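Local coordinates for protein SusD homolog (Bacteroides thetaiotaomicron VPI-5482, PDB 3IHV) that probably binds glycans at the outer-membrane surface, as a SusD-family protein serving sugar capture and uptake, at residues Q244-T249 and Q374-T379; V286-T289 and V294-S297; I325-Y330 and E351-P356; S336-G341 and Q364-A369. All coordinates share one frame; numbering follows the deposited sequence.

Contact 1: Q244-T249 and Q374-T379; sequences QLWKNT and QKYVTT. With EDO (1,2-ethanediol), chain O.
Tyr376 lays one face of its ring against Trp246 and Lys247, the main contact between helix 242-250 and the short helix 373-376, both parts of the helix-rich SusD fold. Over the ring centre, 4.1 Å above its plane, stands Trp246 C, and Lys247 N lies over the same face nearer the rim. A tyrosine suits this place because its flat face can lie on the equally flat peptide unit, while its hydroxyl reaches the Lys375 amine. Trp246 adds its CB, 3.5 Å from Tyr376 CE2, before its indole turns away to pack among Tyr242, Trp371 and Tyr393. Lys247 holds CG beside its own backbone N (chi1 -65°), which puts this methylene 3.7 Å from Tyr376 CD1; the extended chain then crosses the tyrosine side chain at about a right angle. A leucine in place of Tyr376 would probably leave the Trp246-Lys247 peptide without its flat cover and the Lys375 amine without a hydroxyl mate. Behind the contact, Asn251 bonds to the carbonyl oxygens of both Lys247 and Tyr376, joining the two helices through their backbones. On the flank of helix 242-250, the amide of Gln244 binds both oxygens of a 1,2-ethanediol and also gives NE2 to Asn248 OD1. Lys375 runs extended along the other tyrosine face, CD 3.7 Å above its plane, to a 3.2 Å hydrogen bond between NZ and Tyr376 OH.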
loop_
_atom_site.group_PDB
_atom_site.type_symbol
_atom_site.label_atom_id
_atom_site.label_comp_id
_atom_site.label_asym_id
_atom_site.label_seq_id
_atom_site.Cartn_x
_atom_site.Cartn_y
_atom_site.Cartn_z
ATOM N N GLN A 244 18.220 -3.297 0.955
ATOM C CA GLN A 244 17.887 -4.327 1.924
ATOM C C GLN A 244 16.394 -4.487 2.108
ATOM O O GLN A 244 15.917 -5.577 2.420
ATOM C CB GLN A 244 18.594 -4.061 3.275
ATOM C CG GLN A 244 18.595 -5.274 4.199
ATOM C CD GLN A 244 19.427 -6.433 3.643
ATOM O OE1 GLN A 244 20.552 -6.237 3.223
ATOM N NE2 GLN A 244 18.877 -7.640 3.673
ATOM N N LEU A 245 15.625 -3.397 2.006
ATOM C CA LEU A 245 14.199 -3.549 2.083
ATOM C C LEU A 245 13.639 -4.533 1.045
ATOM O O LEU A 245 12.692 -5.290 1.343
ATOM C CB LEU A 245 13.496 -2.196 1.848
ATOM C CG LEU A 245 13.630 -1.123 2.925
ATOM C CD1 LEU A 245 13.300 0.245 2.387
ATOM C CD2 LEU A 245 12.769 -1.492 4.163
ATOM N N TRP A 246 14.211 -4.519 -0.154
ATOM C CA TRP A 246 13.700 -5.316 -1.282
ATOM C C TRP A 246 14.237 -6.739 -1.167
ATOM O O TRP A 246 13.499 -7.722 -1.403
ATOM C CB TRP A 246 13.958 -4.560 -2.648
ATOM C CG TRP A 246 13.522 -3.151 -2.413
ATOM C CD1 TRP A 246 14.305 -2.050 -2.310
ATOM C CD2 TRP A 246 12.219 -2.744 -2.002
ATOM N NE1 TRP A 246 13.568 -0.983 -1.899
ATOM C CE2 TRP A 246 12.279 -1.382 -1.710
ATOM C CE3 TRP A 246 10.990 -3.397 -1.908
ATOM C CZ2 TRP A 246 11.162 -0.664 -1.302
ATOM C CZ3 TRP A 246 9.894 -2.672 -1.491
ATOM C CH2 TRP A 246 9.992 -1.348 -1.189
ATOM N N LYS A 247 15.499 -6.857 -0.769
ATOM C CA LYS A 247 16.050 -8.174 -0.462
ATOM C C LYS A 247 15.159 -8.843 0.584
ATOM O O LYS A 247 14.743 -9.990 0.417
ATOM C CB LYS A 247 17.493 -8.107 0.087
ATOM C CG LYS A 247 18.509 -7.569 -0.908
ATOM C CD LYS A 247 19.933 -7.557 -0.344
ATOM C CE LYS A 247 20.954 -6.982 -1.327
ATOM N NZ LYS A 247 22.411 -7.041 -0.791
ATOM N N ASN A 248 14.843 -8.121 1.657
ATOM C CA ASN A 248 14.059 -8.699 2.738
ATOM C C ASN A 248 12.654 -9.121 2.327
ATOM O O ASN A 248 12.237 -10.263 2.561
ATOM C CB ASN A 248 13.923 -7.705 3.913
ATOM C CG ASN A 248 15.201 -7.501 4.679
ATOM O OD1 ASN A 248 16.194 -8.216 4.497
ATOM N ND2 ASN A 248 15.154 -6.558 5.623
ATOM N N THR A 249 11.931 -8.208 1.696
ATOM C CA THR A 249 10.535 -8.482 1.352
ATOM C C THR A 249 10.381 -9.598 0.294
ATOM O O THR A 249 9.384 -10.312 0.295
ATOM C CB THR A 249 9.798 -7.180 0.971
ATOM O OG1 THR A 249 8.394 -7.314 1.270
ATOM C CG2 THR A 249 10.023 -6.841 -0.511
ATOM N N GLN A 374 14.101 -12.277 -10.069
ATOM C CA GLN A 374 15.339 -12.820 -10.589
ATOM C C GLN A 374 16.531 -12.232 -9.834
ATOM O O GLN A 374 17.465 -12.938 -9.503
ATOM C CB GLN A 374 15.445 -12.499 -12.066
ATOM C CG GLN A 374 16.737 -12.886 -12.729
ATOM C CD GLN A 374 16.924 -14.383 -12.881
ATOM O OE1 GLN A 374 15.957 -15.158 -13.031
ATOM N NE2 GLN A 374 18.172 -14.787 -12.923
ATOM N N LYS A 375 16.473 -10.932 -9.568
ATOM C CA LYS A 375 17.509 -10.258 -8.816
ATOM C C LYS A 375 17.576 -10.657 -7.330
ATOM O O LYS A 375 18.662 -10.890 -6.805
ATOM C CB LYS A 375 17.291 -8.735 -8.859
ATOM C CG LYS A 375 18.408 -7.951 -8.152
ATOM C CD LYS A 375 18.173 -6.446 -8.162
ATOM C CE LYS A 375 19.392 -5.710 -7.609
ATOM N NZ LYS A 375 19.054 -4.275 -7.378
ATOM N N TYR A 376 16.436 -10.710 -6.655
ATOM C CA TYR A 376 16.427 -10.879 -5.202
ATOM C C TYR A 376 16.209 -12.262 -4.583
ATOM O O TYR A 376 16.741 -12.520 -3.516
ATOM C CB TYR A 376 15.427 -9.901 -4.592
ATOM C CG TYR A 376 15.817 -8.442 -4.742
ATOM C CD1 TYR A 376 17.018 -7.969 -4.221
ATOM C CD2 TYR A 376 14.973 -7.533 -5.314
ATOM C CE1 TYR A 376 17.367 -6.646 -4.327
ATOM C CE2 TYR A 376 15.311 -6.206 -5.425
ATOM C CZ TYR A 376 16.505 -5.759 -4.928
ATOM O OH TYR A 376 16.863 -4.437 -5.045
ATOM N N VAL A 377 15.420 -13.125 -5.214
ATOM C CA VAL A 377 15.042 -14.373 -4.565
ATOM C C VAL A 377 16.181 -15.368 -4.569
ATOM O O VAL A 377 16.673 -15.735 -5.623
ATOM C CB VAL A 377 13.741 -14.922 -5.150
ATOM C CG1 VAL A 377 13.380 -16.253 -4.499
ATOM C CG2 VAL A 377 12.660 -13.936 -4.885
ATOM N N THR A 378 16.634 -15.757 -3.374
ATOM C CA THR A 378 17.800 -16.645 -3.249
ATOM C C THR A 378 17.447 -18.125 -3.239
ATOM O O THR A 378 18.350 -18.995 -3.323
ATOM C CB THR A 378 18.554 -16.344 -1.940
ATOM O OG1 THR A 378 17.676 -16.556 -0.827
ATOM C CG2 THR A 378 19.038 -14.913 -1.918
ATOM N N THR A 379 16.157 -18.435 -3.107
ATOM C CA THR A 379 15.733 -19.818 -2.985
ATOM C C THR A 379 14.757 -20.289 -4.045
ATOM O O THR A 379 14.044 -19.506 -4.655
ATOM C CB THR A 379 15.110 -20.040 -1.649
ATOM O OG1 THR A 379 13.967 -19.177 -1.511
ATOM C CG2 THR A 379 16.141 -19.725 -0.566
HETATM C C1 EDO O . 22.537 -8.479 4.432
HETATM O O1 EDO O . 22.862 -7.555 3.384
HETATM C C2 EDO O . 22.185 -9.829 3.833
HETATM O O2 EDO O . 21.007 -9.754 3.007
#

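Contact 2: V286-T289 and V294-S297; sequences VKTT and VRGS
Thr289 and Ser297 bring their CA atoms to 4.5 Å as the chain doubles back on itself in an irregular loop, with a classic beta bulge at Val294 and Arg295. Arg295 spans the gap. Its CG lies anti to the backbone N (chi1 -172°) and the chain stays extended until it bends at chi3, which turns the edge of the guanidinium to Thr289. There NE meets Thr289 O at 2.8 Å, almost head-on to the carbonyl and close to the guanidinium plane, while NH2 reaches Thr289 OG1 at 2.9 Å within that plane. A weak bond from NH2 to Thr289 O, 3.2 Å long, completes the side-on grip. Threonine suits this place because its hydroxyl adds a second acceptor beside the backbone carbonyl, both facing the guanidinium edge; the hydroxyl is also bound to Asp332. Thr288 supplies the apolar part: its CG2 lies over one guanidinium face, a tight 3.1 Å from Arg295 NE, while OG1 turns back to Val286 O. Thr288 O packs 3.2 Å from Ser297 CA. A methionine in place of Arg295 would probably leave Thr289 O and OG1 without these donors and remove the flat group under Thr288 CG2. Beyond the pair, Arg295 gives NH2 to Thr331 O and NH1 to Gln374 OE1. The side-chain part of the contact thus rests on directional bonds from one guanidinium, which add to the backbone bonds of Thr288 with Cys298 and of Thr289 with Tyr330; they set the rotation of the guanidinium, and the nearby Asp332 is likely to ease the cost of its charge.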
loop_
_atom_site.group_PDB
_atom_site.type_symbol
_atom_site.label_atom_id
_atom_site.label_comp_id
_atom_site.label_asym_id
_atom_site.label_seq_id
_atom_site.Cartn_x
_atom_site.Cartn_y
_atom_site.Cartn_z
ATOM N N VAL A 286 9.416 -7.224 -12.720
ATOM C CA VAL A 286 10.247 -6.897 -13.860
ATOM C C VAL A 286 9.815 -7.881 -14.924
ATOM O O VAL A 286 9.615 -9.059 -14.615
ATOM C CB VAL A 286 11.740 -7.059 -13.524
ATOM C CG1 VAL A 286 12.580 -6.956 -14.795
ATOM C CG2 VAL A 286 12.147 -5.987 -12.515
ATOM N N LYS A 287 9.653 -7.426 -16.167
ATOM C CA LYS A 287 9.249 -8.313 -17.254
ATOM C C LYS A 287 10.266 -9.437 -17.381
ATOM O O LYS A 287 11.449 -9.185 -17.562
ATOM C CB LYS A 287 9.108 -7.507 -18.553
ATOM C CG LYS A 287 8.507 -8.247 -19.718
ATOM C CD LYS A 287 7.063 -8.621 -19.486
ATOM C CE LYS A 287 6.256 -8.815 -20.769
ATOM N NZ LYS A 287 4.787 -9.014 -20.434
ATOM N N THR A 288 9.770 -10.675 -17.305
ATOM C CA THR A 288 10.609 -11.892 -17.282
ATOM C C THR A 288 9.949 -13.055 -17.997
ATOM O O THR A 288 8.752 -13.331 -17.795
ATOM C CB THR A 288 10.793 -12.304 -15.782
ATOM O OG1 THR A 288 11.219 -11.177 -15.013
ATOM C CG2 THR A 288 11.748 -13.527 -15.584
ATOM N N THR A 289 10.700 -13.743 -18.855
ATOM C CA THR A 289 10.161 -14.898 -19.542
ATOM C C THR A 289 10.198 -16.153 -18.675
ATOM O O THR A 289 11.032 -16.297 -17.794
ATOM C CB THR A 289 11.006 -15.262 -20.771
ATOM O OG1 THR A 289 12.359 -15.473 -20.353
ATOM C CG2 THR A 289 10.960 -14.166 -21.830
ATOM N N VAL A 294 12.751 -23.966 -14.815
ATOM C CA VAL A 294 13.629 -23.043 -14.084
ATOM C C VAL A 294 12.930 -21.828 -13.488
ATOM O O VAL A 294 13.151 -21.468 -12.332
ATOM C CB VAL A 294 14.699 -22.486 -15.046
ATOM C CG1 VAL A 294 15.638 -21.505 -14.296
ATOM C CG2 VAL A 294 15.464 -23.633 -15.702
ATOM N N ARG A 295 12.062 -21.213 -14.273
ATOM C CA ARG A 295 11.513 -19.924 -13.877
ATOM C C ARG A 295 10.145 -19.730 -14.437
ATOM O O ARG A 295 9.878 -20.125 -15.560
ATOM C CB ARG A 295 12.425 -18.865 -14.485
ATOM C CG ARG A 295 12.188 -17.468 -14.092
ATOM C CD ARG A 295 13.320 -16.576 -14.615
ATOM N NE ARG A 295 13.226 -16.267 -16.047
ATOM C CZ ARG A 295 14.168 -15.590 -16.718
ATOM N NH1 ARG A 295 15.281 -15.201 -16.115
ATOM N NH2 ARG A 295 14.017 -15.312 -18.007
ATOM N N GLY A 296 9.286 -19.103 -13.636
ATOM C CA GLY A 296 7.981 -18.738 -14.130
ATOM C C GLY A 296 8.126 -17.356 -14.753
ATOM O O GLY A 296 9.072 -16.644 -14.452
ATOM N N SER A 297 7.214 -17.004 -15.648
ATOM C CA SER A 297 7.236 -15.649 -16.223
ATOM C C SER A 297 6.663 -14.618 -15.249
ATOM O O SER A 297 6.027 -14.982 -14.255
ATOM C CB SER A 297 6.464 -15.644 -17.552
ATOM O OG SER A 297 5.132 -16.065 -17.339
#

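Contact 3: I325-Y330 and E351-P356; sequences IANYQY and EKDADP
Asn327 reaches from the middle strand of a three-stranded antiparallel sheet to Asp353, near the C-terminal end of helix 346-354. The residue occupies the break between the two halves of strand 325-330, where the backbone leaves extended geometry and CB points toward the helix. CB, the first atom out, already looks onto the carboxylate, 3.9 Å from Asp353 OD1. CG follows in the position between the backbone N and the carbonyl carbon (chi1 66°) and carries the amide forward over the acid. At the tip the two branches part company. One stays on the sheet side, at the edge of the Tyr328 ring, with Asn327 OD1 3.4 Å from Leu337 CD2 on the adjoining strand. ND2 goes to the helix and donates to Asp353 OD2 at 2.9 Å. The bond lies near the amide's own plane but arrives well above that of the carboxylate, the two planes standing 77° apart. An asparagine serves here because it can donate to the acid without adding a second charge. Asp353 has its own set of partners: OD2 forms a salt bridge with Arg313, and OD1 bonds to the hydroxyl of Tyr366, so the acid ties the helix to several neighbours and probably keeps its negative charge. Strand and helix stand 8.0 Å apart between the CA atoms of Asn327 and Asp353, a distance also bridged by a water. This water donates to Asn327 O at 2.7 Å and to Asp353 OD1 at 2.6 Å.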
loop_
_atom_site.group_PDB
_atom_site.type_symbol
_atom_site.label_atom_id
_atom_site.label_comp_id
_atom_site.label_asym_id
_atom_site.label_seq_id
_atom_site.Cartn_x
_atom_site.Cartn_y
_atom_site.Cartn_z
ATOM N N ILE A 325 13.205 1.563 -10.142
ATOM C CA ILE A 325 12.745 1.533 -11.541
ATOM C C ILE A 325 13.674 0.683 -12.396
ATOM O O ILE A 325 14.897 0.870 -12.350
ATOM C CB ILE A 325 12.685 2.948 -12.140
ATOM C CG1 ILE A 325 11.767 3.862 -11.323
ATOM C CG2 ILE A 325 12.224 2.939 -13.606
ATOM C CD1 ILE A 325 11.750 5.354 -11.763
ATOM N N ALA A 326 13.076 -0.258 -13.140
ATOM C CA ALA A 326 13.786 -1.167 -14.003
ATOM C C ALA A 326 13.676 -0.714 -15.447
ATOM O O ALA A 326 12.586 -0.667 -15.997
ATOM C CB ALA A 326 13.228 -2.605 -13.903
ATOM N N ASN A 327 14.807 -0.403 -16.050
ATOM C CA ASN A 327 14.853 -0.051 -17.472
ATOM C C ASN A 327 15.218 -1.279 -18.297
ATOM O O ASN A 327 15.600 -1.155 -19.467
ATOM C CB ASN A 327 15.858 1.084 -17.706
ATOM C CG ASN A 327 17.303 0.679 -17.433
ATOM O OD1 ASN A 327 17.594 -0.407 -16.910
ATOM N ND2 ASN A 327 18.237 1.553 -17.818
ATOM N N TYR A 328 15.004 -2.457 -17.710
ATOM C CA TYR A 328 15.448 -3.721 -18.284
ATOM C C TYR A 328 14.400 -4.770 -18.073
ATOM O O TYR A 328 13.506 -4.593 -17.259
ATOM C CB TYR A 328 16.721 -4.184 -17.539
ATOM C CG TYR A 328 16.541 -4.349 -16.037
ATOM C CD1 TYR A 328 16.051 -5.543 -15.494
ATOM C CD2 TYR A 328 16.821 -3.304 -15.157
ATOM C CE1 TYR A 328 15.877 -5.710 -14.134
ATOM C CE2 TYR A 328 16.632 -3.450 -13.787
ATOM C CZ TYR A 328 16.176 -4.671 -13.275
ATOM O OH TYR A 328 15.964 -4.832 -11.914
ATOM N N GLN A 329 14.569 -5.888 -18.769
ATOM C CA GLN A 329 13.721 -7.060 -18.616
ATOM C C GLN A 329 14.668 -8.265 -18.702
ATOM O O GLN A 329 15.824 -8.135 -19.071
ATOM C CB GLN A 329 12.710 -7.149 -19.777
ATOM C CG GLN A 329 13.302 -7.255 -21.184
ATOM C CD GLN A 329 12.183 -7.458 -22.200
ATOM O OE1 GLN A 329 11.210 -8.164 -21.904
ATOM N NE2 GLN A 329 12.269 -6.794 -23.344
ATOM N N TYR A 330 14.153 -9.444 -18.397
ATOM C CA TYR A 330 14.929 -10.658 -18.480
ATOM C C TYR A 330 14.350 -11.502 -19.620
ATOM O O TYR A 330 13.157 -11.848 -19.590
ATOM C CB TYR A 330 14.825 -11.435 -17.187
ATOM C CG TYR A 330 15.434 -10.726 -16.022
ATOM C CD1 TYR A 330 16.811 -10.576 -15.918
ATOM C CD2 TYR A 330 14.642 -10.189 -15.024
ATOM C CE1 TYR A 330 17.385 -9.888 -14.820
ATOM C CE2 TYR A 330 15.201 -9.537 -13.938
ATOM C CZ TYR A 330 16.566 -9.373 -13.842
ATOM O OH TYR A 330 17.110 -8.713 -12.740
ATOM N N GLU A 351 23.270 4.204 -24.888
ATOM C CA GLU A 351 23.194 5.588 -25.379
ATOM C C GLU A 351 21.735 6.014 -25.594
ATOM O O GLU A 351 21.315 7.115 -25.215
ATOM C CB GLU A 351 23.977 5.726 -26.691
ATOM C CG GLU A 351 24.075 7.170 -27.190
ATOM C CD GLU A 351 24.721 7.287 -28.569
ATOM O OE1 GLU A 351 24.506 6.387 -29.420
ATOM O OE2 GLU A 351 25.411 8.305 -28.817
ATOM N N LYS A 352 20.959 5.134 -26.209
ATOM C CA LYS A 352 19.537 5.416 -26.380
ATOM C C LYS A 352 18.858 5.560 -25.034
ATOM O O LYS A 352 18.025 6.467 -24.843
ATOM C CB LYS A 352 18.844 4.293 -27.147
ATOM C CG LYS A 352 19.134 4.244 -28.629
ATOM C CD LYS A 352 18.354 3.096 -29.267
ATOM C CE LYS A 352 18.666 2.922 -30.709
ATOM N NZ LYS A 352 17.889 1.760 -31.238
ATOM N N ASP A 353 19.203 4.690 -24.080
ATOM C CA ASP A 353 18.478 4.747 -22.808
ATOM C C ASP A 353 18.693 6.085 -22.076
ATOM O O ASP A 353 17.779 6.612 -21.458
ATOM C CB ASP A 353 18.852 3.587 -21.883
ATOM C CG ASP A 353 17.849 3.420 -20.767
ATOM O OD1 ASP A 353 16.708 2.955 -21.074
ATOM O OD2 ASP A 353 18.179 3.826 -19.607
ATOM N N ALA A 354 19.890 6.649 -22.178
ATOM C CA ALA A 354 20.219 7.884 -21.470
ATOM C C ALA A 354 19.633 9.162 -22.074
ATOM O O ALA A 354 19.388 10.119 -21.370
ATOM C CB ALA A 354 21.759 8.009 -21.385
ATOM N N ASP A 355 19.395 9.159 -23.371
ATOM C CA ASP A 355 18.940 10.342 -24.110
ATOM C C ASP A 355 17.420 10.396 -24.126
ATOM O O ASP A 355 16.793 9.529 -24.683
ATOM C CB ASP A 355 19.486 10.261 -25.524
ATOM C CG ASP A 355 19.204 11.516 -26.352
ATOM O OD1 ASP A 355 18.251 12.246 -26.043
ATOM O OD2 ASP A 355 19.966 11.760 -27.311
ATOM N N PRO A 356 16.819 11.451 -23.537
ATOM C CA PRO A 356 15.367 11.493 -23.460
ATOM C C PRO A 356 14.627 11.523 -24.781
ATOM O O PRO A 356 13.453 11.178 -24.789
ATOM C CB PRO A 356 15.078 12.775 -22.664
ATOM C CG PRO A 356 16.310 13.549 -22.699
ATOM C CD PRO A 356 17.447 12.598 -22.861
HETATM O O HOH W 1 15.866 0.572 -21.587
#

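Contact 4: S336-G341 and Q364-A369; sequences SLWVAG and QNYTPA
The indole of Trp338 carries Asn365 on one face and a water at its edge. CB of Asn365 stands 3.4 Å from the centroid of the six-membered ring, only 10° off the normal, a CH-pi contact made by a methylene rather than by the amide. Over the same face come Tyr366 N and Asn365 O. That oxygen is 3.3 Å from Trp338 NE1 but badly placed for a bond, since it lies over the ring while the N-H points outward in its plane; it is bound instead by Lys303. The indole hydrogen goes to the edge water, 3.0 Å from NE1, which in turn donates to Thr367 OG1 at 2.8 Å. Tyr366 shows Trp338 the rim of its ring, with CD1 4.3 Å from Trp338 CB. A tryptophan suits the site because it offers a broad apolar surface together with one in-plane donor. The backbone of Asn365 points CB at the indole, and chi1 of -74° then sends the amide on, with ND2 passing near Trp338 CZ3 and the amide plane 48° from the ring. Trp338 itself sits within the type I turn from Leu337 to Ala340. This turn ends strand 335-337, while Thr367 begins strand 367-368, the two outer strands flanking strand 325-330; the indole joins the turn after one to the residues leading into the other, with Lys287 and strand 302-304 packed nearby and Val339 turned against helix 346-354.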
loop_
_atom_site.group_PDB
_atom_site.type_symbol
_atom_site.label_atom_id
_atom_site.label_comp_id
_atom_site.label_asym_id
_atom_site.label_seq_id
_atom_site.Cartn_x
_atom_site.Cartn_y
_atom_site.Cartn_z
ATOM N N SER A 336 18.287 -7.465 -20.331
ATOM C CA SER A 336 18.372 -6.643 -21.514
ATOM C C SER A 336 17.635 -5.337 -21.324
ATOM O O SER A 336 16.577 -5.307 -20.700
ATOM C CB SER A 336 17.742 -7.430 -22.665
ATOM O OG SER A 336 17.631 -6.636 -23.806
ATOM N N LEU A 337 18.168 -4.246 -21.858
ATOM C CA LEU A 337 17.477 -2.954 -21.710
ATOM C C LEU A 337 16.219 -2.937 -22.567
ATOM O O LEU A 337 16.226 -3.431 -23.682
ATOM C CB LEU A 337 18.358 -1.800 -22.155
ATOM C CG LEU A 337 19.566 -1.554 -21.286
ATOM C CD1 LEU A 337 20.503 -0.584 -22.028
ATOM C CD2 LEU A 337 19.147 -1.058 -19.858
ATOM N N TRP A 338 15.166 -2.328 -22.045
ATOM C CA TRP A 338 13.916 -2.173 -22.780
ATOM C C TRP A 338 14.112 -1.485 -24.129
ATOM O O TRP A 338 13.478 -1.865 -25.118
ATOM C CB TRP A 338 12.871 -1.407 -21.927
ATOM C CG TRP A 338 12.025 -2.293 -21.107
ATOM C CD1 TRP A 338 12.074 -2.485 -19.777
ATOM C CD2 TRP A 338 11.018 -3.174 -21.604
ATOM N NE1 TRP A 338 11.108 -3.381 -19.392
ATOM C CE2 TRP A 338 10.460 -3.830 -20.506
ATOM C CE3 TRP A 338 10.507 -3.423 -22.873
ATOM C CZ2 TRP A 338 9.425 -4.749 -20.637
ATOM C CZ3 TRP A 338 9.489 -4.319 -23.001
ATOM C CH2 TRP A 338 8.978 -4.986 -21.904
ATOM N N VAL A 339 15.032 -0.529 -24.211
ATOM C CA VAL A 339 15.244 0.182 -25.455
ATOM C C VAL A 339 16.043 -0.569 -26.507
ATOM O O VAL A 339 16.092 -0.109 -27.644
ATOM C CB VAL A 339 15.934 1.516 -25.232
ATOM C CG1 VAL A 339 15.085 2.351 -24.303
ATOM C CG2 VAL A 339 17.356 1.298 -24.665
ATOM N N ALA A 340 16.637 -1.709 -26.155
ATOM C CA ALA A 340 17.483 -2.452 -27.103
ATOM C C ALA A 340 16.635 -3.040 -28.207
ATOM O O ALA A 340 15.715 -3.826 -27.954
ATOM C CB ALA A 340 18.298 -3.557 -26.387
ATOM N N GLY A 341 16.883 -2.569 -29.421
ATOM C CA GLY A 341 16.224 -3.067 -30.608
ATOM C C GLY A 341 17.056 -4.199 -31.191
ATOM O O GLY A 341 18.133 -4.520 -30.707
ATOM N N GLN A 364 8.387 3.451 -22.392
ATOM C CA GLN A 364 7.111 3.362 -21.722
ATOM C C GLN A 364 6.880 2.017 -21.032
ATOM O O GLN A 364 5.934 1.868 -20.236
ATOM C CB GLN A 364 5.974 3.656 -22.718
ATOM C CG GLN A 364 6.074 5.044 -23.356
ATOM C CD GLN A 364 5.036 5.250 -24.458
ATOM O OE1 GLN A 364 4.192 6.136 -24.360
ATOM N NE2 GLN A 364 5.107 4.414 -25.519
ATOM N N ASN A 365 7.747 1.041 -21.327
ATOM C CA ASN A 365 7.629 -0.295 -20.779
ATOM C C ASN A 365 8.448 -0.526 -19.504
ATOM O O ASN A 365 8.374 -1.623 -18.957
ATOM C CB ASN A 365 7.953 -1.345 -21.832
ATOM C CG ASN A 365 6.853 -1.497 -22.854
ATOM O OD1 ASN A 365 5.677 -1.404 -22.515
ATOM N ND2 ASN A 365 7.225 -1.811 -24.091
ATOM N N TYR A 366 9.213 0.467 -19.038
ATOM C CA TYR A 366 9.928 0.362 -17.760
ATOM C C TYR A 366 8.925 -0.061 -16.691
ATOM O O TYR A 366 7.732 0.299 -16.752
ATOM C CB TYR A 366 10.490 1.710 -17.283
ATOM C CG TYR A 366 11.704 2.314 -17.962
ATOM C CD1 TYR A 366 12.197 1.847 -19.185
ATOM C CD2 TYR A 366 12.310 3.436 -17.392
ATOM C CE1 TYR A 366 13.294 2.448 -19.782
ATOM C CE2 TYR A 366 13.366 4.038 -17.964
ATOM C CZ TYR A 366 13.853 3.562 -19.178
ATOM O OH TYR A 366 14.934 4.160 -19.755
ATOM N N THR A 367 9.421 -0.796 -15.693
ATOM C CA THR A 367 8.597 -1.327 -14.612
ATOM C C THR A 367 9.210 -0.948 -13.263
ATOM O O THR A 367 10.315 -0.399 -13.197
ATOM C CB THR A 367 8.542 -2.873 -14.672
ATOM O OG1 THR A 367 9.881 -3.415 -14.486
ATOM C CG2 THR A 367 7.982 -3.343 -16.015
ATOM N N PRO A 368 8.493 -1.239 -12.180
ATOM C CA PRO A 368 9.198 -1.132 -10.903
ATOM C C PRO A 368 10.312 -2.190 -10.869
ATOM O O PRO A 368 10.235 -3.208 -11.577
ATOM C CB PRO A 368 8.099 -1.489 -9.873
ATOM C CG PRO A 368 6.778 -1.380 -10.621
ATOM C CD PRO A 368 7.081 -1.620 -12.027
ATOM N N ALA A 369 11.350 -1.952 -10.060
ATOM C CA ALA A 369 12.433 -2.915 -9.853
ATOM C C ALA A 369 12.462 -3.414 -8.410
ATOM O O ALA A 369 13.259 -4.269 -8.060
ATOM C CB ALA A 369 13.775 -2.299 -10.203
HETATM O O HOH W 2 10.722 -4.834 -16.780
#

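In the fold
Contact 1 is the most buried of the four, held by ring and methylene packing between two helices; contacts 2, 3 and 4 lie farther from the chain's centre, are only partly buried, and draw more on polar groups. Contacts 3 and 4 share one sheet, their centres about 5 Å apart: contact 3 ties its middle strand to a helix by amide, acid and water, whereas contact 4 packs an indole between the loop ends of its two outer strands. Contact 2, a loop without regular structure, bonds through the backbones of Lys287 and Thr289 to Tyr330 on that middle strand. Tyr330 also packs on Gln374 and Lys375, linking the sheet to contact 1, inside whose chain loop the other contacts are nested.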